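Local atomic coordinates of BAT-2 beta-lactamase (Bacillus atrophaeus, PDB entry 6W5G), a protein that hydrolyses the beta-lactam ring of penicillin-type antibiotics as a class D serine beta-lactamase, and so probably confers resistance on its Gram-positive host. Residues T242-S247 with K252-D257; A83-Q88 with D143-I148; H53-D58 with L182-L187. All coordinates share one frame; numbering follows the deposited sequence.

Contact 1 of 3, residues T242-S247 with K252-D257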
ATOM      1  N   THR A 242       3.319   6.650  -4.897  1.00  9.16           N
ATOM      2  CA  THR A 242       4.471   6.668  -5.785  1.00  8.83           C
ATOM      3  C   THR A 242       4.548   5.320  -6.481  1.00  8.71           C
ATOM      4  O   THR A 242       4.379   4.279  -5.837  1.00  9.89           O
ATOM      5  CB  THR A 242       5.749   6.939  -4.998  1.00  9.71           C
ATOM      6  OG1 THR A 242       5.656   8.239  -4.407  1.00 11.46           O
ATOM      7  CG2 THR A 242       6.963   6.888  -5.918  1.00 11.00           C
ATOM      8  N   ASN A 243       4.789   5.343  -7.793  1.00  8.33           N
ATOM      9  CA  ASN A 243       4.877   4.134  -8.601  1.00  9.10           C
ATOM     10  C   ASN A 243       5.979   4.395  -9.616  1.00  9.61           C
ATOM     11  O   ASN A 243       5.982   5.442 -10.261  1.00 12.10           O
ATOM     12  CB  ASN A 243       3.516   3.867  -9.272  1.00 10.35           C
ATOM     13  CG  ASN A 243       3.598   2.898 -10.434  1.00 12.41           C
ATOM     14  OD1 ASN A 243       3.693   3.312 -11.584  1.00 14.16           O
ATOM     15  ND2 ASN A 243       3.498   1.607 -10.146  1.00 12.38           N
ATOM     16  N   VAL A 244       6.939   3.481  -9.738  1.00  9.74           N
ATOM     17  CA  VAL A 244       8.184   3.800 -10.432  1.00 11.12           C
ATOM     18  C   VAL A 244       8.800   2.514 -10.962  1.00 10.49           C
ATOM     19  O   VAL A 244       8.516   1.420 -10.469  1.00 10.96           O
ATOM     20  CB  VAL A 244       9.148   4.557  -9.479  1.00 12.03           C
ATOM     21  CG1 VAL A 244       9.577   3.652  -8.304  1.00 12.84           C
ATOM     22  CG2 VAL A 244      10.352   5.132 -10.229  1.00 13.91           C
ATOM     23  N   ASP A 245       9.660   2.649 -11.976  1.00 11.29           N
ATOM     24  CA  ASP A 245      10.383   1.522 -12.558  1.00 12.88           C
ATOM     25  C   ASP A 245      11.624   1.169 -11.742  1.00 12.95           C
ATOM     26  O   ASP A 245      12.735   1.078 -12.278  1.00 14.44           O
ATOM     27  CB  ASP A 245      10.709   1.788 -14.033  1.00 13.41           C
ATOM     28  CG  ASP A 245      11.719   2.925 -14.240  1.00 14.56           C
ATOM     29  OD1 ASP A 245      11.852   3.796 -13.355  1.00 15.14           O
ATOM     30  OD2 ASP A 245      12.376   2.944 -15.309  1.00 17.29           O
ATOM     31  N   ALA A 246      11.433   0.954 -10.445  1.00 11.69           N
ATOM     32  CA  ALA A 246      12.513   0.639  -9.510  1.00 11.69           C
ATOM     33  C   ALA A 246      11.893  -0.110  -8.338  1.00 11.82           C
ATOM     34  O   ALA A 246      10.711  -0.456  -8.371  1.00 12.07           O
ATOM     35  CB  ALA A 246      13.233   1.917  -9.060  1.00 13.43           C
ATOM     36  N   SER A 247      12.675  -0.338  -7.282  1.00 11.75           N
ATOM     37  CA  SER A 247      12.165  -1.133  -6.175  1.00 12.25           C
ATOM     38  C   SER A 247      11.158  -0.346  -5.337  1.00 11.54           C
ATOM     39  O   SER A 247      11.056   0.884  -5.406  1.00 10.84           O
ATOM     40  CB  SER A 247      13.295  -1.579  -5.251  1.00 13.11           C
ATOM     41  OG  SER A 247      13.823  -0.475  -4.528  1.00 14.03           O
ATOM     42  N   LYS A 252       9.614   4.333  -1.895  1.00 10.15           N
ATOM     43  CA  LYS A 252       9.435   4.927  -0.579  1.00 11.03           C
ATOM     44  C   LYS A 252      10.387   6.098  -0.380  1.00 10.03           C
ATOM     45  O   LYS A 252       9.989   7.145   0.149  1.00 11.00           O
ATOM     46  CB  LYS A 252       9.634   3.868   0.507  1.00 10.80           C
ATOM     47  CG  LYS A 252       9.461   4.415   1.919  1.00 13.05           C
ATOM     48  CD  LYS A 252       9.644   3.346   2.970  1.00 14.51           C
ATOM     49  CE  LYS A 252       9.753   3.993   4.346  1.00 17.80           C
ATOM     50  NZ  LYS A 252       9.908   3.007   5.451  1.00 21.49           N
ATOM     51  N   ASN A 253      11.646   5.942  -0.806  1.00  9.90           N
ATOM     52  CA  ASN A 253      12.631   7.003  -0.615  1.00 10.42           C
ATOM     53  C   ASN A 253      12.291   8.234  -1.447  1.00 11.10           C
ATOM     54  O   ASN A 253      12.484   9.368  -0.993  1.00 11.06           O
ATOM     55  CB  ASN A 253      14.031   6.482  -0.952  1.00 11.92           C
ATOM     56  CG  ASN A 253      14.540   5.471   0.063  1.00 14.46           C
ATOM     57  OD1 ASN A 253      14.009   5.362   1.173  1.00 16.58           O
ATOM     58  ND2 ASN A 253      15.575   4.724  -0.313  1.00 16.32           N
ATOM     59  N   ILE A 254      11.784   8.035  -2.668  1.00 10.02           N
ATOM     60  CA  ILE A 254      11.285   9.162  -3.454  1.00 10.67           C
ATOM     61  C   ILE A 254      10.179   9.872  -2.691  1.00 10.34           C
ATOM     62  O   ILE A 254      10.159  11.108  -2.595  1.00 10.53           O
ATOM     63  CB  ILE A 254      10.794   8.680  -4.833  1.00 11.18           C
ATOM     64  CG1 ILE A 254      11.972   8.262  -5.713  1.00 11.64           C
ATOM     65  CG2 ILE A 254       9.963   9.768  -5.523  1.00 11.83           C
ATOM     66  CD1 ILE A 254      11.576   7.444  -6.913  1.00 13.63           C
ATOM     67  N   THR A 255       9.250   9.094  -2.115  1.00 10.18           N
ATOM     68  CA  THR A 255       8.114   9.670  -1.399  1.00 10.18           C
ATOM     69  C   THR A 255       8.579  10.477  -0.201  1.00 10.01           C
ATOM     70  O   THR A 255       8.171  11.633  -0.022  1.00 10.22           O
ATOM     71  CB  THR A 255       7.164   8.571  -0.928  1.00  9.66           C
ATOM     72  OG1 THR A 255       6.768   7.759  -2.036  1.00 10.63           O
ATOM     73  CG2 THR A 255       5.917   9.198  -0.319  1.00  9.28           C
ATOM     74  N   THR A 256       9.433   9.884   0.637  1.00 10.29           N
ATOM     75  CA  THR A 256       9.872  10.614   1.821  1.00 10.02           C
ATOM     76  C   THR A 256      10.711  11.834   1.452  1.00 10.57           C
ATOM     77  O   THR A 256      10.621  12.858   2.135  1.00 10.87           O
ATOM     78  CB  THR A 256      10.560   9.696   2.841  1.00 11.50           C
ATOM     79  OG1 THR A 256      11.697   9.045   2.248  1.00 11.80           O
ATOM     80  CG2 THR A 256       9.574   8.644   3.334  1.00 12.10           C
ATOM     81  N   ASP A 257      11.502  11.758   0.374  1.00 10.26           N
ATOM     82  CA  ASP A 257      12.242  12.937  -0.078  1.00 11.04           C
ATOM     83  C   ASP A 257      11.286  14.076  -0.424  1.00 10.42           C
ATOM     84  O   ASP A 257      11.529  15.234  -0.065  1.00 11.81           O
ATOM     85  CB  ASP A 257      13.110  12.599  -1.296  1.00 13.29           C
ATOM     86  CG  ASP A 257      14.419  11.906  -0.920  1.00 15.27           C
ATOM     87  OD1 ASP A 257      14.740  11.826   0.286  1.00 15.86           O
ATOM     88  OD2 ASP A 257      15.132  11.429  -1.839  1.00 17.03           O
TER

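Contact 2 of 3, residues A83-Q88 with D143-I148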
ATOM      1  N   ALA A  83      -5.507  -7.516   4.222  1.00  8.80           N
ATOM      2  CA  ALA A  83      -5.664  -7.484   5.675  1.00  9.30           C
ATOM      3  C   ALA A  83      -7.078  -7.072   6.076  1.00  9.68           C
ATOM      4  O   ALA A  83      -7.658  -7.644   7.007  1.00 10.37           O
ATOM      5  CB  ALA A  83      -4.629  -6.545   6.299  1.00  9.82           C
ATOM      6  N   LEU A  84      -7.648  -6.072   5.395  1.00  8.81           N
ATOM      7  CA  LEU A  84      -9.014  -5.653   5.709  1.00  9.22           C
ATOM      8  C   LEU A  84      -9.992  -6.805   5.524  1.00 10.16           C
ATOM      9  O   LEU A  84     -10.824  -7.084   6.400  1.00 10.99           O
ATOM     10  CB  LEU A  84      -9.419  -4.481   4.813  1.00  9.58           C
ATOM     11  CG  LEU A  84      -8.714  -3.143   5.041  1.00  9.44           C
ATOM     12  CD1 LEU A  84      -8.968  -2.221   3.851  1.00 10.13           C
ATOM     13  CD2 LEU A  84      -9.182  -2.498   6.329  1.00 10.04           C
ATOM     14  N   ILE A  85      -9.886  -7.496   4.387  1.00 10.80           N
ATOM     15  CA  ILE A  85     -10.783  -8.606   4.084  1.00 10.21           C
ATOM     16  C   ILE A  85     -10.566  -9.751   5.064  1.00 10.47           C
ATOM     17  O   ILE A  85     -11.524 -10.327   5.592  1.00 10.50           O
ATOM     18  CB  ILE A  85     -10.594  -9.057   2.624  1.00 10.43           C
ATOM     19  CG1 ILE A  85     -11.008  -7.943   1.654  1.00 10.80           C
ATOM     20  CG2 ILE A  85     -11.383 -10.343   2.349  1.00 11.97           C
ATOM     21  CD1 ILE A  85     -10.452  -8.124   0.251  1.00 11.91           C
ATOM     22  N   GLY A  86      -9.301 -10.098   5.319  1.00 10.25           N
ATOM     23  CA  GLY A  86      -9.014 -11.209   6.216  1.00  9.50           C
ATOM     24  C   GLY A  86      -9.517 -10.977   7.629  1.00  9.46           C
ATOM     25  O   GLY A  86     -10.045 -11.894   8.271  1.00 10.43           O
ATOM     26  N   LEU A  87      -9.361  -9.752   8.138  1.00  8.89           N
ATOM     27  CA  LEU A  87      -9.943  -9.439   9.438  1.00  9.84           C
ATOM     28  C   LEU A  87     -11.461  -9.463   9.376  1.00 10.30           C
ATOM     29  O   LEU A  87     -12.115 -10.003  10.275  1.00 10.72           O
ATOM     30  CB  LEU A  87      -9.461  -8.078   9.919  1.00  9.57           C
ATOM     31  CG  LEU A  87      -7.995  -8.036  10.333  1.00  9.70           C
ATOM     32  CD1 LEU A  87      -7.532  -6.607  10.435  1.00  9.94           C
ATOM     33  CD2 LEU A  87      -7.808  -8.743  11.665  1.00 10.04           C
ATOM     34  N   GLN A  88     -12.036  -8.914   8.304  1.00 10.32           N
ATOM     35  CA  GLN A  88     -13.489  -8.798   8.217  1.00 11.30           C
ATOM     36  C   GLN A  88     -14.167 -10.166   8.197  1.00 11.80           C
ATOM     37  O   GLN A  88     -15.217 -10.358   8.825  1.00 13.77           O
ATOM     38  CB  GLN A  88     -13.885  -7.976   6.985  1.00 10.85           C
ATOM     39  CG  GLN A  88     -15.376  -7.623   6.974  1.00 11.17           C
ATOM     40  CD  GLN A  88     -15.751  -6.705   8.125  1.00 13.12           C
ATOM     41  OE1 GLN A  88     -15.517  -5.499   8.067  1.00 14.32           O
ATOM     42  NE2 GLN A  88     -16.337  -7.271   9.175  1.00 13.79           N
ATOM     43  N   ASP A 143     -15.838 -11.579  -4.165  1.00 14.60           N
ATOM     44  CA  ASP A 143     -16.944 -10.748  -3.695  1.00 15.98           C
ATOM     45  C   ASP A 143     -16.426  -9.442  -3.104  1.00 13.88           C
ATOM     46  O   ASP A 143     -16.925  -8.356  -3.431  1.00 14.25           O
ATOM     47  CB  ASP A 143     -17.786 -11.527  -2.676  1.00 19.64           C
ATOM     48  CG  ASP A 143     -18.942 -10.706  -2.096  1.00 26.14           C
ATOM     49  OD1 ASP A 143     -19.617  -9.982  -2.854  1.00 28.57           O
ATOM     50  OD2 ASP A 143     -19.201 -10.813  -0.877  1.00 29.44           O
ATOM     51  N   TRP A 144     -15.394  -9.521  -2.260  1.00 14.26           N
ATOM     52  CA  TRP A 144     -14.903  -8.316  -1.603  1.00 12.89           C
ATOM     53  C   TRP A 144     -14.210  -7.371  -2.577  1.00 13.13           C
ATOM     54  O   TRP A 144     -14.390  -6.151  -2.485  1.00 13.59           O
ATOM     55  CB  TRP A 144     -14.006  -8.685  -0.420  1.00 12.55           C
ATOM     56  CG  TRP A 144     -14.808  -8.917   0.821  1.00 13.70           C
ATOM     57  CD1 TRP A 144     -15.130 -10.125   1.389  1.00 15.66           C
ATOM     58  CD2 TRP A 144     -15.428  -7.916   1.635  1.00 15.78           C
ATOM     59  NE1 TRP A 144     -15.902  -9.927   2.505  1.00 17.41           N
ATOM     60  CE2 TRP A 144     -16.095  -8.581   2.682  1.00 16.91           C
ATOM     61  CE3 TRP A 144     -15.481  -6.519   1.580  1.00 16.64           C
ATOM     62  CZ2 TRP A 144     -16.812  -7.896   3.672  1.00 17.52           C
ATOM     63  CZ3 TRP A 144     -16.198  -5.837   2.567  1.00 17.37           C
ATOM     64  CH2 TRP A 144     -16.848  -6.529   3.598  1.00 17.60           C
ATOM     65  N   LEU A 145     -13.422  -7.900  -3.522  1.00 12.45           N
ATOM     66  CA  LEU A 145     -12.763  -7.008  -4.473  1.00 12.53           C
ATOM     67  C   LEU A 145     -13.776  -6.348  -5.396  1.00 13.80           C
ATOM     68  O   LEU A 145     -13.558  -5.224  -5.853  1.00 13.80           O
ATOM     69  CB  LEU A 145     -11.691  -7.747  -5.283  1.00 12.38           C
ATOM     70  CG  LEU A 145     -10.473  -8.213  -4.469  1.00 13.13           C
ATOM     71  CD1 LEU A 145      -9.360  -8.760  -5.361  1.00 15.60           C
ATOM     72  CD2 LEU A 145      -9.929  -7.107  -3.565  1.00 13.33           C
ATOM     73  N   HIS A 146     -14.883  -7.027  -5.679  1.00 15.84           N
ATOM     74  CA  HIS A 146     -15.944  -6.382  -6.439  1.00 18.33           C
ATOM     75  C   HIS A 146     -16.626  -5.316  -5.600  1.00 18.67           C
ATOM     76  O   HIS A 146     -16.942  -4.229  -6.097  1.00 18.70           O
ATOM     77  CB  HIS A 146     -16.965  -7.420  -6.899  1.00 19.53           C
ATOM     78  CG  HIS A 146     -18.005  -6.868  -7.825  1.00 21.39           C
ATOM     79  ND1 HIS A 146     -17.690  -6.328  -9.055  1.00 22.37           N
ATOM     80  CD2 HIS A 146     -19.348  -6.757  -7.698  1.00 22.52           C
ATOM     81  CE1 HIS A 146     -18.797  -5.914  -9.646  1.00 23.46           C
ATOM     82  NE2 HIS A 146     -19.817  -6.163  -8.845  1.00 23.92           N
ATOM     83  N   ARG A 147     -16.863  -5.612  -4.322  1.00 17.70           N
ATOM     84  CA  ARG A 147     -17.558  -4.668  -3.461  1.00 19.26           C
ATOM     85  C   ARG A 147     -16.771  -3.374  -3.305  1.00 19.29           C
ATOM     86  O   ARG A 147     -17.358  -2.284  -3.255  1.00 20.80           O
ATOM     87  CB  ARG A 147     -17.815  -5.316  -2.109  1.00 20.82           C
ATOM     88  CG  ARG A 147     -18.824  -4.606  -1.299  1.00 23.30           C
ATOM     89  CD  ARG A 147     -19.287  -5.500  -0.187  1.00 24.30           C
ATOM     90  NE  ARG A 147     -20.143  -4.770   0.720  1.00 24.76           N
ATOM     91  CZ  ARG A 147     -20.439  -5.200   1.937  1.00 23.61           C
ATOM     92  NH1 ARG A 147     -19.946  -6.356   2.354  1.00 25.30           N
ATOM     93  NH2 ARG A 147     -21.233  -4.487   2.717  1.00 24.57           N
ATOM     94  N   ILE A 148     -15.439  -3.465  -3.248  1.00 18.12           N
ATOM     95  CA  ILE A 148     -14.605  -2.277  -3.112  1.00 17.22           C
ATOM     96  C   ILE A 148     -14.050  -1.786  -4.442  1.00 17.44           C
ATOM     97  O   ILE A 148     -13.288  -0.814  -4.456  1.00 18.16           O
ATOM     98  CB  ILE A 148     -13.491  -2.453  -2.058  1.00 16.62           C
ATOM     99  CG1 ILE A 148     -12.450  -3.480  -2.523  1.00 15.26           C
ATOM    100  CG2 ILE A 148     -14.094  -2.861  -0.712  1.00 17.67           C
ATOM    101  CD1 ILE A 148     -11.149  -3.446  -1.701  1.00 16.19           C
TER

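Contact 3 of 3, residues H53-D58 with L182-L187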
ATOM      1  N   HIS A  53      -2.592  14.019  -2.621  1.00 10.64           N
ATOM      2  CA  HIS A  53      -3.909  14.608  -2.410  1.00 10.72           C
ATOM      3  C   HIS A  53      -3.956  15.282  -1.046  1.00 12.13           C
ATOM      4  O   HIS A  53      -3.758  14.626  -0.018  1.00 12.91           O
ATOM      5  CB  HIS A  53      -5.014  13.560  -2.519  1.00 11.84           C
ATOM      6  CG  HIS A  53      -6.374  14.108  -2.234  1.00 14.57           C
ATOM      7  ND1 HIS A  53      -7.082  14.840  -3.163  1.00 16.88           N
ATOM      8  CD2 HIS A  53      -7.143  14.062  -1.122  1.00 16.30           C
ATOM      9  CE1 HIS A  53      -8.237  15.213  -2.637  1.00 17.49           C
ATOM     10  NE2 HIS A  53      -8.298  14.755  -1.400  1.00 16.62           N
ATOM     11  N   ASP A  54      -4.221  16.587  -1.049  1.00 12.96           N
ATOM     12  CA  ASP A  54      -4.426  17.367   0.165  1.00 14.25           C
ATOM     13  C   ASP A  54      -5.846  17.101   0.651  1.00 15.26           C
ATOM     14  O   ASP A  54      -6.816  17.469  -0.018  1.00 16.67           O
ATOM     15  CB  ASP A  54      -4.238  18.843  -0.175  1.00 15.34           C
ATOM     16  CG  ASP A  54      -4.248  19.742   1.045  1.00 17.40           C
ATOM     17  OD1 ASP A  54      -5.017  19.479   1.994  1.00 17.62           O
ATOM     18  OD2 ASP A  54      -3.506  20.748   1.034  1.00 19.23           O
ATOM     19  N   VAL A  55      -5.975  16.483   1.826  1.00 15.59           N
ATOM     20  CA  VAL A  55      -7.287  16.039   2.298  1.00 16.37           C
ATOM     21  C   VAL A  55      -8.174  17.228   2.648  1.00 18.16           C
ATOM     22  O   VAL A  55      -9.347  17.284   2.259  1.00 19.49           O
ATOM     23  CB  VAL A  55      -7.129  15.071   3.486  1.00 16.20           C
ATOM     24  CG1 VAL A  55      -8.468  14.865   4.181  1.00 16.89           C
ATOM     25  CG2 VAL A  55      -6.537  13.742   3.017  1.00 16.55           C
ATOM     26  N   GLN A  56      -7.633  18.196   3.395  1.00 19.61           N
ATOM     27  CA  GLN A  56      -8.451  19.309   3.872  1.00 21.54           C
ATOM     28  C   GLN A  56      -8.780  20.288   2.753  1.00 24.07           C
ATOM     29  O   GLN A  56      -9.886  20.840   2.709  1.00 24.63           O
ATOM     30  CB  GLN A  56      -7.751  20.038   5.022  1.00 21.38           C
ATOM     31  CG  GLN A  56      -7.694  19.257   6.321  1.00 20.72           C
ATOM     32  CD  GLN A  56      -6.706  18.114   6.253  1.00 21.12           C
ATOM     33  OE1 GLN A  56      -5.635  18.242   5.659  1.00 20.81           O
ATOM     34  NE2 GLN A  56      -7.063  16.985   6.848  1.00 21.19           N
ATOM     35  N   LYS A  57      -7.832  20.544   1.859  1.00 24.74           N
ATOM     36  CA  LYS A  57      -8.080  21.495   0.784  1.00 26.21           C
ATOM     37  C   LYS A  57      -8.656  20.840  -0.458  1.00 26.05           C
ATOM     38  O   LYS A  57      -9.060  21.552  -1.385  1.00 26.63           O
ATOM     39  CB  LYS A  57      -6.807  22.273   0.458  1.00 28.23           C
ATOM     40  CG  LYS A  57      -6.252  22.969   1.674  1.00 31.08           C
ATOM     41  CD  LYS A  57      -4.920  23.612   1.403  1.00 34.11           C
ATOM     42  CE  LYS A  57      -4.269  24.015   2.719  1.00 36.98           C
ATOM     43  NZ  LYS A  57      -3.106  24.910   2.491  1.00 38.55           N
ATOM     44  N   ASP A  58      -8.714  19.512  -0.482  1.00 25.79           N
ATOM     45  CA  ASP A  58      -9.330  18.758  -1.569  1.00 26.30           C
ATOM     46  C   ASP A  58      -8.720  19.106  -2.926  1.00 23.80           C
ATOM     47  O   ASP A  58      -9.413  19.477  -3.874  1.00 24.80           O
ATOM     48  CB  ASP A  58     -10.848  18.914  -1.572  1.00 29.92           C
ATOM     49  CG  ASP A  58     -11.557  17.640  -1.956  1.00 33.47           C
ATOM     50  OD1 ASP A  58     -10.883  16.699  -2.434  1.00 34.57           O
ATOM     51  OD2 ASP A  58     -12.790  17.579  -1.785  1.00 36.26           O
ATOM     52  N   LEU A 182      -9.884   4.386   2.469  1.00 10.34           N
ATOM     53  CA  LEU A 182      -9.495   3.807   3.748  1.00 10.83           C
ATOM     54  C   LEU A 182      -9.254   4.891   4.788  1.00 10.50           C
ATOM     55  O   LEU A 182      -9.701   4.772   5.941  1.00 10.13           O
ATOM     56  CB  LEU A 182      -8.248   2.949   3.562  1.00 10.29           C
ATOM     57  CG  LEU A 182      -7.650   2.374   4.847  1.00  9.35           C
ATOM     58  CD1 LEU A 182      -8.680   1.558   5.620  1.00 10.38           C
ATOM     59  CD2 LEU A 182      -6.397   1.549   4.544  1.00 10.53           C
ATOM     60  N   TYR A 183      -8.556   5.964   4.398  1.00 10.62           N
ATOM     61  CA  TYR A 183      -8.323   7.075   5.317  1.00 12.07           C
ATOM     62  C   TYR A 183      -9.638   7.648   5.833  1.00 12.67           C
ATOM     63  O   TYR A 183      -9.803   7.865   7.041  1.00 12.52           O
ATOM     64  CB  TYR A 183      -7.502   8.167   4.622  1.00 12.64           C
ATOM     65  CG  TYR A 183      -7.307   9.384   5.495  1.00 14.10           C
ATOM     66  CD1 TYR A 183      -6.257   9.451   6.403  1.00 15.79           C
ATOM     67  CD2 TYR A 183      -8.191  10.451   5.440  1.00 15.55           C
ATOM     68  CE1 TYR A 183      -6.090  10.553   7.218  1.00 17.46           C
ATOM     69  CE2 TYR A 183      -8.031  11.550   6.243  1.00 16.70           C
ATOM     70  CZ  TYR A 183      -6.980  11.601   7.130  1.00 17.39           C
ATOM     71  OH  TYR A 183      -6.810  12.700   7.944  1.00 20.31           O
ATOM     72  N   LYS A 184     -10.576   7.929   4.924  1.00 12.02           N
ATOM     73  CA  LYS A 184     -11.867   8.506   5.281  1.00 12.56           C
ATOM     74  C   LYS A 184     -12.850   7.481   5.822  1.00 13.11           C
ATOM     75  O   LYS A 184     -13.926   7.870   6.292  1.00 14.69           O
ATOM     76  CB  LYS A 184     -12.477   9.197   4.059  1.00 13.40           C
ATOM     77  CG  LYS A 184     -11.620  10.329   3.549  1.00 15.48           C
ATOM     78  CD  LYS A 184     -12.254  11.051   2.383  1.00 18.71           C
ATOM     79  CE  LYS A 184     -11.442  12.285   2.015  1.00 21.11           C
ATOM     80  NZ  LYS A 184     -11.901  12.879   0.729  1.00 23.82           N
ATOM     81  N   GLU A 185     -12.501   6.197   5.770  1.00 13.57           N
ATOM     82  CA  GLU A 185     -13.375   5.110   6.220  1.00 13.92           C
ATOM     83  C   GLU A 185     -14.685   5.074   5.437  1.00 15.66           C
ATOM     84  O   GLU A 185     -15.752   4.738   5.965  1.00 17.38           O
ATOM     85  CB  GLU A 185     -13.552   5.101   7.739  1.00 14.63           C
ATOM     86  CG  GLU A 185     -12.176   5.097   8.375  1.00 14.77           C
ATOM     87  CD  GLU A 185     -12.155   4.813   9.846  1.00 15.33           C
ATOM     88  OE1 GLU A 185     -13.227   4.594  10.458  1.00 15.52           O
ATOM     89  OE2 GLU A 185     -11.039   4.817  10.391  1.00 16.89           O
ATOM     90  N   ASP A 186     -14.579   5.424   4.158  1.00 16.02           N
ATOM     91  CA  ASP A 186     -15.637   5.242   3.167  1.00 18.83           C
ATOM     92  C   ASP A 186     -15.430   3.914   2.438  1.00 17.50           C
ATOM     93  O   ASP A 186     -15.282   3.856   1.217  1.00 19.28           O
ATOM     94  CB  ASP A 186     -15.625   6.402   2.175  1.00 21.43           C
ATOM     95  CG  ASP A 186     -16.019   7.724   2.804  1.00 27.71           C
ATOM     96  OD1 ASP A 186     -16.834   7.724   3.756  1.00 31.30           O
ATOM     97  OD2 ASP A 186     -15.517   8.770   2.332  1.00 28.78           O
ATOM     98  N   LEU A 187     -15.383   2.843   3.217  1.00 15.54           N
ATOM     99  CA  LEU A 187     -15.312   1.478   2.719  1.00 13.63           C
ATOM    100  C   LEU A 187     -16.279   0.646   3.539  1.00 13.76           C
ATOM    101  O   LEU A 187     -16.588   0.993   4.684  1.00 16.23           O
ATOM    102  CB  LEU A 187     -13.904   0.893   2.896  1.00 13.89           C
ATOM    103  CG  LEU A 187     -12.801   1.461   2.006  1.00 13.15           C
ATOM    104  CD1 LEU A 187     -11.448   0.913   2.430  1.00 14.08           C
ATOM    105  CD2 LEU A 187     -13.068   1.191   0.523  1.00 13.48           C
TER
HETATM  106  O   HOH W   1     -10.349  15.461   0.320  1.00 23.01           O

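Contact 1 of 3, residues T242-S247 with K252-D257
Thr242 and Thr255 join strand 236-244 to helix 248-261 through their hydroxyls. Thr242 OG1 gives its proton to Thr255 OG1 across 2.7 Å, and the two side chains run past each other in opposite directions. Thr255 OG1 in turn bonds to the carbonyl of Ala251 one turn back in the helix, so this oxygen is gripped twice: it accepts from the strand and is tied to the helix backbone. Both threonines are buried, and the relay gives each hydroxyl a polar partner. On Thr242 the methyl stands anti to the backbone N while OG1 lies beside that N (chi1 -63°), which sets OG1 toward Thr255 and lets CG2 reach both Thr255 OG1 and Ile254 CG2.

The remaining contacts are apolar. Thr242 CG2 lies 4.2 Å from Ile254 CG2, and two residues further along the same side of the strand Val244 CG2 approaches Ile254 CD1, also at 4.2 Å. Ile254 therefore spans both strand residues, one with its branch methyl and the other with the end of its longer arm.

Past the strand, Ser247 is the N-cap of the helix, its OG accepting from Ala250 N. Strand 242-244 and helix 252-257 run at 136° to each other, and the helix packs on the central antiparallel sheet, as the C-terminal helix does in the penicillin-recognising serine beta-lactamase fold.

Contact 2 of 3, residues A83-Q88 with D143-I148
Ile85 and Gln88 project from helix 81-88, the helix that follows carboxylated Lys79 in the helical part of the class D fold, and both lean on Trp144 of helix 138-147. Ile85 uses all of its outer atoms. CG1 and CD1 each lie 3.7 Å from Trp144 CB, at the root of the indole, while the branch methyl CG2 reaches Trp144 CD1 at 3.9 Å. The approach to the ring is oblique, and the isoleucine and the tryptophan point in opposite senses as they pass. At its far end Ile85 CD1 also touches Leu145 CD2 at 4.0 Å, the isoleucine and leucine crossing at about a right angle.

One turn further along, Gln88 meets the other end of the indole with an aliphatic carbon: CG sits 3.6 Å from Trp144 CZ2 and 3.8 Å from Trp144 CH2. Its CG extends anti to the backbone N (chi1 -170°), which carries it out to the six-membered ring. The chain then bends at chi2, and the amide plane ends only 15° from that of the indole. The polar end is held by Asp190, whose backbone N donates to Gln88 OE1.

The short helix axes are 11.1 Å apart at their closest, inclined at 123°, and Ile85 and Trp144 together fill the space between them. In class D beta-lactamases the carboxylated lysine serves as the general base, and here it lies two residues before helix 81-88; the Ile85 and Trp144 packing joins that helix to its neighbour in the mainly helical region. Phe189 stacks with the Trp144 ring and also touches Gln88 and Leu84, while Ile155 packs against Leu145.

Contact 3 of 3, residues H53-D58 with L182-L187
Lys184 and Tyr183, at the C-terminal end of helix 172-184, meet Val55, so that the helix end packs on the turn that follows strand 48-54 of the central sheet. The helix stops in a Schellman motif with Glu185 as its C-prime residue. From CB, the Lys184 chain runs nearly fully extended. Its CG lies in the plane of the Tyr183 ring, at the edge, 3.9 Å from Tyr183 CD2. CD carries the chain onward, and CE passes Val55 CG1 at 4.5 Å. The tip, NZ, forms a salt bridge with Glu180 and donates to a water at 3.0 Å.

Val55 comes closer to the tyrosine: with CG1 anti to its backbone N (chi1 167°), that methyl meets Tyr183 CE2 at 3.9 Å, obliquely to the ring. Tyr183 is fixed in turn by Ser237, bonded to its OH, and by Phe230, edge-to-face with its ring.

The water that NZ reaches also donates to the carbonyl O of Val55 at 2.8 Å, and His53 NE2 meets it in the plane of the imidazole, again at 2.8 Å.

From the N terminus, contact 3 opens first, in the turn after strand 48-54. The chain then enters the helical region, where contact 2 opens on helix 81-88 and closes on helix 138-147. Only afterwards does helix 172-184 return to close contact 3, so the loop of contact 2 lies wholly within that of contact 3, and the two touch where Leu84 packs on Leu182 and Leu187. Contact 1 comes last, a short local closure between strand 236-244 and the helix that follows it; it crosses neither. Contacts 1 and 3 reach neighbouring strands of one sheet, while contacts 1 and 2 lie on opposite sides of the chain's centre, their centres about 27 Å apart.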